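Local coordinates for protein 4-phosphoerythronate dehydrogenase (Lactobacillus jensenii, PDB 4PRK) that probably interconverts pyruvate and D-lactate as an NAD-dependent D-lactate dehydrogenase of the D-isomer specific 2-hydroxyacid dehydrogenase family, at residues M1-E12 against V42-K51; I70-T80 against H92-Y101. All blocks are in the same frame, centred on the assembly; numbering follows the deposited sequence.

Contact 1: residues M1-E12 against V42-K51; sequences MKIAVFSPSESE and VADCDGVLLK
Phe6 turns the edge of its ring to Val48, with CE1 3.3 Å from Val48 CG1, while at the far end CZ meets Val42 CG2 at 3.7 Å, the two side chains crossing at about a right angle. With CG anti to its carbonyl carbon (chi1 -71°), the ring runs alongside Leu50, which points the same way and brings its CD2 to Phe6 CD1. A flat aromatic suits this place because its rim can touch Val42 and Val48 together while Leu50 runs beside it.

Next to it, the small methyl of Ala4 leaves room for Cys45, whose SG sits 3.6 Å from Ala4 CB. On the face carrying Ile3, Val5 and Leu49, Ile3 CG2 packs on Leu49 CG, and Ile3 CD1 reaches Gly47 N at 3.3 Å; a CB on Gly47 would clash with that methyl. Strands 2-6 and 47-50, neighbours in the five-stranded parallel sheet, are joined by backbone hydrogen bonds from Ala4 N to Gly47 O, Leu49 N to Ala4 O and Phe6 N to Leu49 O.

At the start of strand 2-6 the chemistry turns polar. Asp46 OD1 accepts from Lys2 N (3.0 Å, on its anti side), and Lys2 O receives Asp46 N. Lys2 NZ comes from above the carboxylate plane of Asp44 to form a salt bridge with OD2 at 3.0 Å, while Asp44 OD1 forms a second one with Lys28. Apolar pairing thus gives way, at the strand starts, to charged groups, and Lys2 and Lys28 together would probably keep Asp44 ionised.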
loop_
_atom_site.group_PDB
_atom_site.type_symbol
_atom_site.label_atom_id
_atom_site.label_comp_id
_atom_site.label_asym_id
_atom_site.label_seq_id
_atom_site.Cartn_x
_atom_site.Cartn_y
_atom_site.Cartn_z
ATOM N N MET A 1 14.735 -34.382 23.700
ATOM C CA MET A 1 13.475 -33.600 23.698
ATOM C C MET A 1 12.373 -34.317 22.855
ATOM O O MET A 1 12.432 -34.329 21.615
ATOM C CB MET A 1 13.791 -32.173 23.206
ATOM C CG MET A 1 12.770 -31.117 23.597
ATOM S SD MET A 1 12.533 -30.932 25.378
ATOM C CE MET A 1 10.785 -30.590 25.457
ATOM N N LYS A 2 11.397 -34.930 23.536
ATOM C CA LYS A 2 10.226 -35.544 22.893
ATOM C C LYS A 2 8.900 -34.895 23.362
ATOM O O LYS A 2 8.619 -34.800 24.584
ATOM C CB LYS A 2 10.193 -37.047 23.162
ATOM C CG LYS A 2 9.155 -37.803 22.360
ATOM C CD LYS A 2 9.720 -39.111 21.790
ATOM C CE LYS A 2 9.692 -40.267 22.784
ATOM N NZ LYS A 2 9.661 -41.597 22.098
ATOM N N ILE A 3 8.079 -34.480 22.380
ATOM C CA ILE A 3 6.771 -33.817 22.644
ATOM C C ILE A 3 5.624 -34.609 21.976
ATOM O O ILE A 3 5.609 -34.841 20.764
ATOM C CB ILE A 3 6.793 -32.309 22.227
ATOM C CG1 ILE A 3 7.864 -31.487 23.015
ATOM C CG2 ILE A 3 5.417 -31.665 22.346
ATOM C CD1 ILE A 3 7.519 -31.154 24.452
ATOM N N ALA A 4 4.693 -35.092 22.776
ATOM C CA ALA A 4 3.573 -35.831 22.225
ATOM C C ALA A 4 2.592 -34.889 21.557
ATOM O O ALA A 4 2.296 -33.835 22.085
ATOM C CB ALA A 4 2.885 -36.641 23.301
ATOM N N VAL A 5 2.096 -35.284 20.396
ATOM C CA VAL A 5 1.127 -34.504 19.659
ATOM C C VAL A 5 -0.139 -35.318 19.490
ATOM O O VAL A 5 -0.142 -36.329 18.820
ATOM C CB VAL A 5 1.666 -34.164 18.268
ATOM C CG1 VAL A 5 0.630 -33.420 17.452
ATOM C CG2 VAL A 5 2.944 -33.363 18.390
ATOM N N PHE A 6 -1.231 -34.824 20.043
ATOM C CA PHE A 6 -2.463 -35.577 20.061
ATOM C C PHE A 6 -3.381 -35.163 18.950
ATOM O O PHE A 6 -3.582 -33.995 18.729
ATOM C CB PHE A 6 -3.146 -35.415 21.406
ATOM C CG PHE A 6 -2.432 -36.117 22.513
ATOM C CD1 PHE A 6 -1.456 -35.470 23.234
ATOM C CD2 PHE A 6 -2.706 -37.435 22.798
ATOM C CE1 PHE A 6 -0.785 -36.119 24.239
ATOM C CE2 PHE A 6 -2.036 -38.093 23.805
ATOM C CZ PHE A 6 -1.077 -37.432 24.523
ATOM N N SER A 7 -3.938 -36.137 18.253
ATOM C CA SER A 7 -4.918 -35.851 17.231
ATOM C C SER A 7 -4.465 -34.885 16.139
ATOM O O SER A 7 -5.090 -33.865 15.902
ATOM C CB SER A 7 -6.192 -35.341 17.880
ATOM O OG SER A 7 -7.207 -35.182 16.923
ATOM N N PRO A 8 -3.354 -35.170 15.488
ATOM C CA PRO A 8 -2.991 -34.280 14.374
ATOM C C PRO A 8 -3.923 -34.345 13.154
ATOM O O PRO A 8 -4.458 -35.391 12.832
ATOM C CB PRO A 8 -1.593 -34.740 14.000
ATOM C CG PRO A 8 -1.637 -36.189 14.194
ATOM C CD PRO A 8 -2.286 -36.288 15.525
ATOM N N SER A 9 -4.111 -33.206 12.499
ATOM C CA SER A 9 -4.760 -33.143 11.223
ATOM C C SER A 9 -3.825 -33.746 10.215
ATOM O O SER A 9 -2.635 -33.882 10.457
ATOM C CB SER A 9 -5.006 -31.696 10.806
ATOM O OG SER A 9 -3.873 -31.145 10.166
ATOM N N GLU A 10 -4.371 -34.059 9.062
ATOM C CA GLU A 10 -3.600 -34.493 7.926
ATOM C C GLU A 10 -2.518 -33.440 7.477
ATOM O O GLU A 10 -1.376 -33.764 7.182
ATOM C CB GLU A 10 -4.609 -34.728 6.816
ATOM C CG GLU A 10 -3.990 -35.082 5.484
ATOM C CD GLU A 10 -5.025 -35.366 4.420
ATOM O OE1 GLU A 10 -6.162 -34.866 4.547
ATOM O OE2 GLU A 10 -4.671 -36.080 3.445
ATOM N N SER A 11 -2.899 -32.172 7.442
ATOM C CA SER A 11 -1.994 -31.104 7.101
ATOM C C SER A 11 -0.939 -31.046 8.189
ATOM O O SER A 11 0.247 -30.887 7.883
ATOM C CB SER A 11 -2.774 -29.754 6.935
ATOM O OG SER A 11 -3.667 -29.799 5.790
ATOM N N GLU A 12 -1.335 -31.181 9.462
ATOM C CA GLU A 12 -0.345 -31.182 10.524
ATOM C C GLU A 12 0.699 -32.309 10.325
ATOM O O GLU A 12 1.888 -32.076 10.510
ATOM C CB GLU A 12 -0.994 -31.275 11.888
ATOM C CG GLU A 12 -1.593 -29.975 12.412
ATOM C CD GLU A 12 -2.307 -30.138 13.738
ATOM O OE1 GLU A 12 -3.132 -31.035 13.863
ATOM O OE2 GLU A 12 -2.039 -29.385 14.667
ATOM N N VAL A 42 2.385 -40.684 27.076
ATOM C CA VAL A 42 3.068 -39.453 27.428
ATOM C C VAL A 42 4.289 -39.741 28.269
ATOM O O VAL A 42 5.100 -38.877 28.524
ATOM C CB VAL A 42 2.151 -38.551 28.261
ATOM C CG1 VAL A 42 2.801 -37.203 28.491
ATOM C CG2 VAL A 42 0.805 -38.412 27.584
ATOM N N ALA A 43 4.418 -40.987 28.678
ATOM C CA ALA A 43 5.350 -41.371 29.718
ATOM C C ALA A 43 6.778 -41.024 29.353
ATOM O O ALA A 43 7.536 -40.582 30.201
ATOM C CB ALA A 43 5.225 -42.859 30.002
ATOM N N ASP A 44 7.132 -41.203 28.091
ATOM C CA ASP A 44 8.486 -40.933 27.638
ATOM C C ASP A 44 8.597 -39.545 27.027
ATOM O O ASP A 44 9.528 -39.254 26.297
ATOM C CB ASP A 44 8.998 -42.008 26.684
ATOM C CG ASP A 44 8.073 -42.259 25.525
ATOM O OD1 ASP A 44 6.920 -41.815 25.561
ATOM O OD2 ASP A 44 8.502 -42.919 24.569
ATOM N N CYS A 45 7.659 -38.682 27.383
ATOM C CA CYS A 45 7.513 -37.390 26.755
ATOM C C CYS A 45 7.821 -36.216 27.676
ATOM O O CYS A 45 7.440 -36.206 28.835
ATOM C CB CYS A 45 6.101 -37.256 26.196
ATOM S SG CYS A 45 5.831 -38.109 24.634
ATOM N N ASP A 46 8.562 -35.245 27.155
ATOM C CA ASP A 46 8.807 -33.974 27.835
ATOM C C ASP A 46 7.580 -33.056 28.043
ATOM O O ASP A 46 7.489 -32.346 29.031
ATOM C CB ASP A 46 9.950 -33.220 27.153
ATOM C CG ASP A 46 11.302 -33.859 27.389
ATOM O OD1 ASP A 46 11.746 -34.655 26.552
ATOM O OD2 ASP A 46 11.933 -33.559 28.411
ATOM N N GLY A 47 6.688 -33.022 27.059
ATOM C CA GLY A 47 5.553 -32.111 27.048
ATOM C C GLY A 47 4.441 -32.558 26.121
ATOM O O GLY A 47 4.633 -33.485 25.353
ATOM N N VAL A 48 3.276 -31.920 26.189
ATOM C CA VAL A 48 2.152 -32.352 25.372
ATOM C C VAL A 48 1.543 -31.210 24.539
ATOM O O VAL A 48 1.543 -30.042 24.954
ATOM C CB VAL A 48 1.111 -33.074 26.259
ATOM C CG1 VAL A 48 -0.239 -33.201 25.569
ATOM C CG2 VAL A 48 1.637 -34.453 26.643
ATOM N N LEU A 49 1.078 -31.560 23.332
ATOM C CA LEU A 49 0.382 -30.622 22.432
ATOM C C LEU A 49 -1.019 -31.197 22.155
ATOM O O LEU A 49 -1.157 -32.311 21.600
ATOM C CB LEU A 49 1.193 -30.384 21.136
ATOM C CG LEU A 49 2.526 -29.598 21.241
ATOM C CD1 LEU A 49 3.113 -29.271 19.856
ATOM C CD2 LEU A 49 2.370 -28.314 22.056
ATOM N N LEU A 50 -2.051 -30.434 22.547
ATOM C CA LEU A 50 -3.433 -30.925 22.537
ATOM C C LEU A 50 -4.297 -30.245 21.494
ATOM O O LEU A 50 -4.101 -29.063 21.171
ATOM C CB LEU A 50 -4.072 -30.711 23.913
ATOM C CG LEU A 50 -3.508 -31.529 25.097
ATOM C CD1 LEU A 50 -4.519 -31.599 26.253
ATOM C CD2 LEU A 50 -3.130 -32.942 24.645
ATOM N N LYS A 51 -5.185 -31.024 20.899
ATOM C CA LYS A 51 -6.242 -30.529 20.049
ATOM C C LYS A 51 -7.483 -31.256 20.485
ATOM O O LYS A 51 -7.890 -32.221 19.844
ATOM C CB LYS A 51 -5.948 -30.786 18.578
ATOM C CG LYS A 51 -6.987 -30.211 17.628
ATOM C CD LYS A 51 -6.596 -30.427 16.175
ATOM C CE LYS A 51 -7.806 -30.402 15.259
ATOM N NZ LYS A 51 -7.446 -30.028 13.866
HETATM O O HOH W 1 -7.245 -33.146 13.861
#

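Contact 2: residues I70-T80 against H92-Y101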
loop_
_atom_site.group_PDB
_atom_site.type_symbol
_atom_site.label_atom_id
_atom_site.label_comp_id
_atom_site.label_asym_id
_atom_site.label_seq_id
_atom_site.Cartn_x
_atom_site.Cartn_y
_atom_site.Cartn_z
ATOM N N ILE A 70 5.180 -33.806 33.392
ATOM C CA ILE A 70 4.693 -32.853 32.389
ATOM C C ILE A 70 4.267 -31.602 33.153
ATOM O O ILE A 70 3.469 -31.700 34.099
ATOM C CB ILE A 70 3.481 -33.388 31.571
ATOM C CG1 ILE A 70 3.817 -34.669 30.785
ATOM C CG2 ILE A 70 2.990 -32.332 30.598
ATOM C CD1 ILE A 70 4.746 -34.460 29.597
ATOM N N LYS A 71 4.802 -30.447 32.742
ATOM C CA LYS A 71 4.595 -29.173 33.458
ATOM C C LYS A 71 3.551 -28.232 32.831
ATOM O O LYS A 71 3.237 -27.190 33.431
ATOM C CB LYS A 71 5.921 -28.417 33.588
ATOM C CG LYS A 71 7.054 -29.215 34.225
ATOM C CD LYS A 71 8.380 -28.486 34.100
ATOM C CE LYS A 71 8.326 -27.087 34.695
ATOM N NZ LYS A 71 9.699 -26.527 34.831
ATOM N N SER A 72 3.032 -28.574 31.640
ATOM C CA SER A 72 2.000 -27.757 30.989
ATOM C C SER A 72 1.114 -28.555 30.029
ATOM O O SER A 72 1.380 -29.725 29.766
ATOM C CB SER A 72 2.633 -26.564 30.259
ATOM O OG SER A 72 3.286 -26.961 29.056
ATOM N N ILE A 73 0.029 -27.912 29.574
ATOM C CA ILE A 73 -0.815 -28.373 28.447
ATOM C C ILE A 73 -0.799 -27.327 27.290
ATOM O O ILE A 73 -1.339 -26.186 27.412
ATOM C CB ILE A 73 -2.263 -28.672 28.897
ATOM C CG1 ILE A 73 -2.283 -29.808 29.922
ATOM C CG2 ILE A 73 -3.145 -29.073 27.717
ATOM C CD1 ILE A 73 -3.590 -29.875 30.696
ATOM N N GLY A 74 -0.167 -27.726 26.185
ATOM C CA GLY A 74 -0.046 -26.870 24.998
ATOM C C GLY A 74 -1.223 -27.096 24.057
ATOM O O GLY A 74 -1.204 -27.999 23.208
ATOM N N LEU A 75 -2.273 -26.319 24.256
ATOM C CA LEU A 75 -3.335 -26.181 23.270
ATOM C C LEU A 75 -2.733 -25.696 21.978
ATOM O O LEU A 75 -1.986 -24.699 21.991
ATOM C CB LEU A 75 -4.348 -25.111 23.695
ATOM C CG LEU A 75 -5.491 -25.523 24.586
ATOM C CD1 LEU A 75 -5.380 -26.918 25.169
ATOM C CD2 LEU A 75 -5.594 -24.480 25.680
ATOM N N ARG A 76 -3.058 -26.374 20.874
ATOM C CA ARG A 76 -2.602 -25.914 19.531
ATOM C C ARG A 76 -3.612 -24.944 18.934
ATOM O O ARG A 76 -3.347 -24.288 17.899
ATOM C CB ARG A 76 -2.394 -27.093 18.569
ATOM C CG ARG A 76 -1.299 -28.067 19.021
ATOM C CD ARG A 76 -0.794 -28.900 17.851
ATOM N NE ARG A 76 -1.811 -29.686 17.116
ATOM C CZ ARG A 76 -2.382 -30.803 17.563
ATOM N NH1 ARG A 76 -3.252 -31.467 16.804
ATOM N NH2 ARG A 76 -2.091 -31.268 18.787
ATOM N N ILE A 77 -4.768 -24.885 19.599
ATOM C CA ILE A 77 -5.885 -24.059 19.197
ATOM C C ILE A 77 -6.069 -22.881 20.147
ATOM O O ILE A 77 -5.324 -22.703 21.131
ATOM C CB ILE A 77 -7.169 -24.877 19.120
ATOM C CG1 ILE A 77 -7.564 -25.390 20.490
ATOM C CG2 ILE A 77 -6.962 -26.025 18.152
ATOM C CD1 ILE A 77 -8.795 -26.270 20.423
ATOM N N VAL A 78 -7.062 -22.077 19.796
ATOM C CA VAL A 78 -7.423 -20.907 20.554
ATOM C C VAL A 78 -8.384 -21.210 21.699
ATOM O O VAL A 78 -8.186 -20.694 22.792
ATOM C CB VAL A 78 -8.010 -19.822 19.639
ATOM C CG1 VAL A 78 -9.342 -20.259 19.043
ATOM C CG2 VAL A 78 -8.142 -18.510 20.394
ATOM N N GLY A 79 -9.394 -22.046 21.466
ATOM C CA GLY A 79 -10.423 -22.287 22.466
ATOM C C GLY A 79 -9.938 -23.160 23.605
ATOM O O GLY A 79 -9.329 -24.185 23.364
ATOM N N THR A 80 -10.219 -22.753 24.844
ATOM C CA THR A 80 -9.839 -23.510 26.038
ATOM C C THR A 80 -11.027 -24.087 26.766
ATOM O O THR A 80 -10.889 -24.597 27.881
ATOM C CB THR A 80 -9.148 -22.609 27.065
ATOM O OG1 THR A 80 -9.986 -21.481 27.307
ATOM C CG2 THR A 80 -7.786 -22.149 26.562
ATOM N N HIS A 92 -0.639 -28.280 39.253
ATOM C CA HIS A 92 0.442 -27.377 38.851
ATOM C C HIS A 92 0.707 -27.385 37.338
ATOM O O HIS A 92 1.838 -27.193 36.904
ATOM C CB HIS A 92 1.727 -27.718 39.622
ATOM C CG HIS A 92 1.597 -27.576 41.110
ATOM N ND1 HIS A 92 2.598 -27.046 41.895
ATOM C CD2 HIS A 92 0.586 -27.891 41.955
ATOM C CE1 HIS A 92 2.211 -27.043 43.157
ATOM N NE2 HIS A 92 0.994 -27.551 43.219
ATOM N N LEU A 93 -0.343 -27.594 36.544
ATOM C CA LEU A 93 -0.224 -27.657 35.084
ATOM C C LEU A 93 -0.515 -26.290 34.436
ATOM O O LEU A 93 -1.685 -25.953 34.242
ATOM C CB LEU A 93 -1.198 -28.708 34.504
ATOM C CG LEU A 93 -0.896 -30.213 34.665
ATOM C CD1 LEU A 93 -2.158 -31.058 34.500
ATOM C CD2 LEU A 93 0.185 -30.677 33.688
ATOM N N THR A 94 0.525 -25.517 34.094
ATOM C CA THR A 94 0.331 -24.304 33.273
ATOM C C THR A 94 -0.486 -24.730 32.024
ATOM O O THR A 94 -0.374 -25.868 31.576
ATOM C CB THR A 94 1.664 -23.580 32.850
ATOM O OG1 THR A 94 2.434 -23.170 34.000
ATOM C CG2 THR A 94 1.384 -22.331 31.982
ATOM N N VAL A 95 -1.353 -23.842 31.524
ATOM C CA VAL A 95 -2.094 -24.040 30.258
ATOM C C VAL A 95 -1.716 -22.921 29.276
ATOM O O VAL A 95 -1.795 -21.735 29.624
ATOM C CB VAL A 95 -3.625 -24.066 30.490
ATOM C CG1 VAL A 95 -4.391 -24.547 29.245
ATOM C CG2 VAL A 95 -3.945 -24.963 31.686
ATOM N N THR A 96 -1.257 -23.299 28.082
ATOM C CA THR A 96 -0.984 -22.319 27.036
ATOM C C THR A 96 -1.893 -22.604 25.856
ATOM O O THR A 96 -2.487 -23.700 25.736
ATOM C CB THR A 96 0.494 -22.306 26.515
ATOM O OG1 THR A 96 0.837 -23.565 25.904
ATOM C CG2 THR A 96 1.486 -21.960 27.631
ATOM N N ASN A 97 -1.985 -21.620 24.967
ATOM C CA ASN A 97 -2.785 -21.784 23.778
ATOM C C ASN A 97 -2.194 -20.982 22.642
ATOM O O ASN A 97 -1.213 -20.240 22.834
ATOM C CB ASN A 97 -4.236 -21.340 24.078
ATOM C CG ASN A 97 -4.381 -19.833 24.178
ATOM O OD1 ASN A 97 -3.403 -19.090 24.399
ATOM N ND2 ASN A 97 -5.613 -19.360 24.004
ATOM N N VAL A 98 -2.835 -21.095 21.474
ATOM C CA VAL A 98 -2.493 -20.273 20.304
ATOM C C VAL A 98 -3.651 -19.314 19.930
ATOM O O VAL A 98 -4.586 -19.651 19.186
ATOM C CB VAL A 98 -2.005 -21.142 19.119
ATOM C CG1 VAL A 98 -1.511 -20.250 17.994
ATOM C CG2 VAL A 98 -0.867 -22.045 19.580
ATOM N N PRO A 99 -3.600 -18.121 20.496
ATOM C CA PRO A 99 -4.532 -17.046 20.168
ATOM C C PRO A 99 -4.421 -16.505 18.741
ATOM O O PRO A 99 -5.423 -16.163 18.156
ATOM C CB PRO A 99 -4.203 -15.969 21.200
ATOM C CG PRO A 99 -2.849 -16.295 21.688
ATOM C CD PRO A 99 -2.754 -17.776 21.642
ATOM N N VAL A 100 -3.216 -16.405 18.206
ATOM C CA VAL A 100 -3.006 -15.769 16.912
ATOM C C VAL A 100 -2.374 -16.726 15.895
ATOM O O VAL A 100 -1.158 -16.768 15.771
ATOM C CB VAL A 100 -2.101 -14.532 17.097
ATOM C CG1 VAL A 100 -1.728 -13.893 15.779
ATOM C CG2 VAL A 100 -2.765 -13.518 18.012
ATOM N N TYR A 101 -3.203 -17.516 15.189
ATOM C CA TYR A 101 -2.725 -18.461 14.174
ATOM C C TYR A 101 -2.070 -17.813 12.947
ATOM O O TYR A 101 -0.873 -17.915 12.724
ATOM C CB TYR A 101 -3.951 -19.077 13.513
ATOM C CG TYR A 101 -4.916 -19.906 14.307
ATOM C CD1 TYR A 101 -4.562 -20.520 15.498
ATOM C CD2 TYR A 101 -6.190 -20.131 13.812
ATOM C CE1 TYR A 101 -5.470 -21.312 16.184
ATOM C CE2 TYR A 101 -7.099 -20.920 14.486
ATOM C CZ TYR A 101 -6.736 -21.507 15.668
ATOM O OH TYR A 101 -7.648 -22.278 16.320
HETATM O O HOH W 2 0.040 -23.958 23.395
#
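Asn97 reaches across to the loop that follows strand 72-75. Its CB lies 3.4 Å from Ile77 O and 3.8 Å from Leu75 CD2, touching a carbonyl and a methyl. CG stands between the backbone N and the carbonyl carbon (chi1 74°), which swings the amide to Val78. There ND2 donates to Val78 O at 3.1 Å, on a lone pair in the carbonyl plane, with that oxygen also close to the plane of the amide. A leucine here would probably leave Val78 O without this donor and the loop less firmly held.

Strands 72-75 and 94-96 run parallel as the two strands of a beta-alpha-beta unit whose helix is 85-90, within the open five-stranded sheet. Ile73 N binds Thr94 O, and Ile73 O takes Thr96 N. Between the strands, on the side of Ile73, Leu75 CD2 rests 3.8 Å from Val95 CG1, apolar branches suited to a buried place. On the other side Thr96 OG1 lies 3.5 Å from Gly74 CA, and a water links that hydroxyl to Leu75 O. Farther along, Val98 N donates to Ile77 O, and Tyr101 OH approaches Val78 CG1 at 3.8 Å.

Overall arrangement
Contacts 1 and 2 belong to one parallel sheet, ordered 26-30, 2-6, 47-50, 72-75, 94-96, with centres about 12 Å apart. Strands 47-50 and 72-75 join them: Leu50 N lies 2.7 Å from Gly74 O, a probable hydrogen bond. A second tie is made by Arg76, just past strand 72-75, whose NE meets Glu12 OE2 at 2.5 Å in a salt bridge while NH2 donates to Phe6 O; its guanidinium therefore links the start of helix 10-23 to the end of strand 2-6. Helix 301-319 packs against both contacts. As in related dehydrogenases, the carboxyl ends of these strands probably face the cleft toward the NAD-binding Rossmann domain.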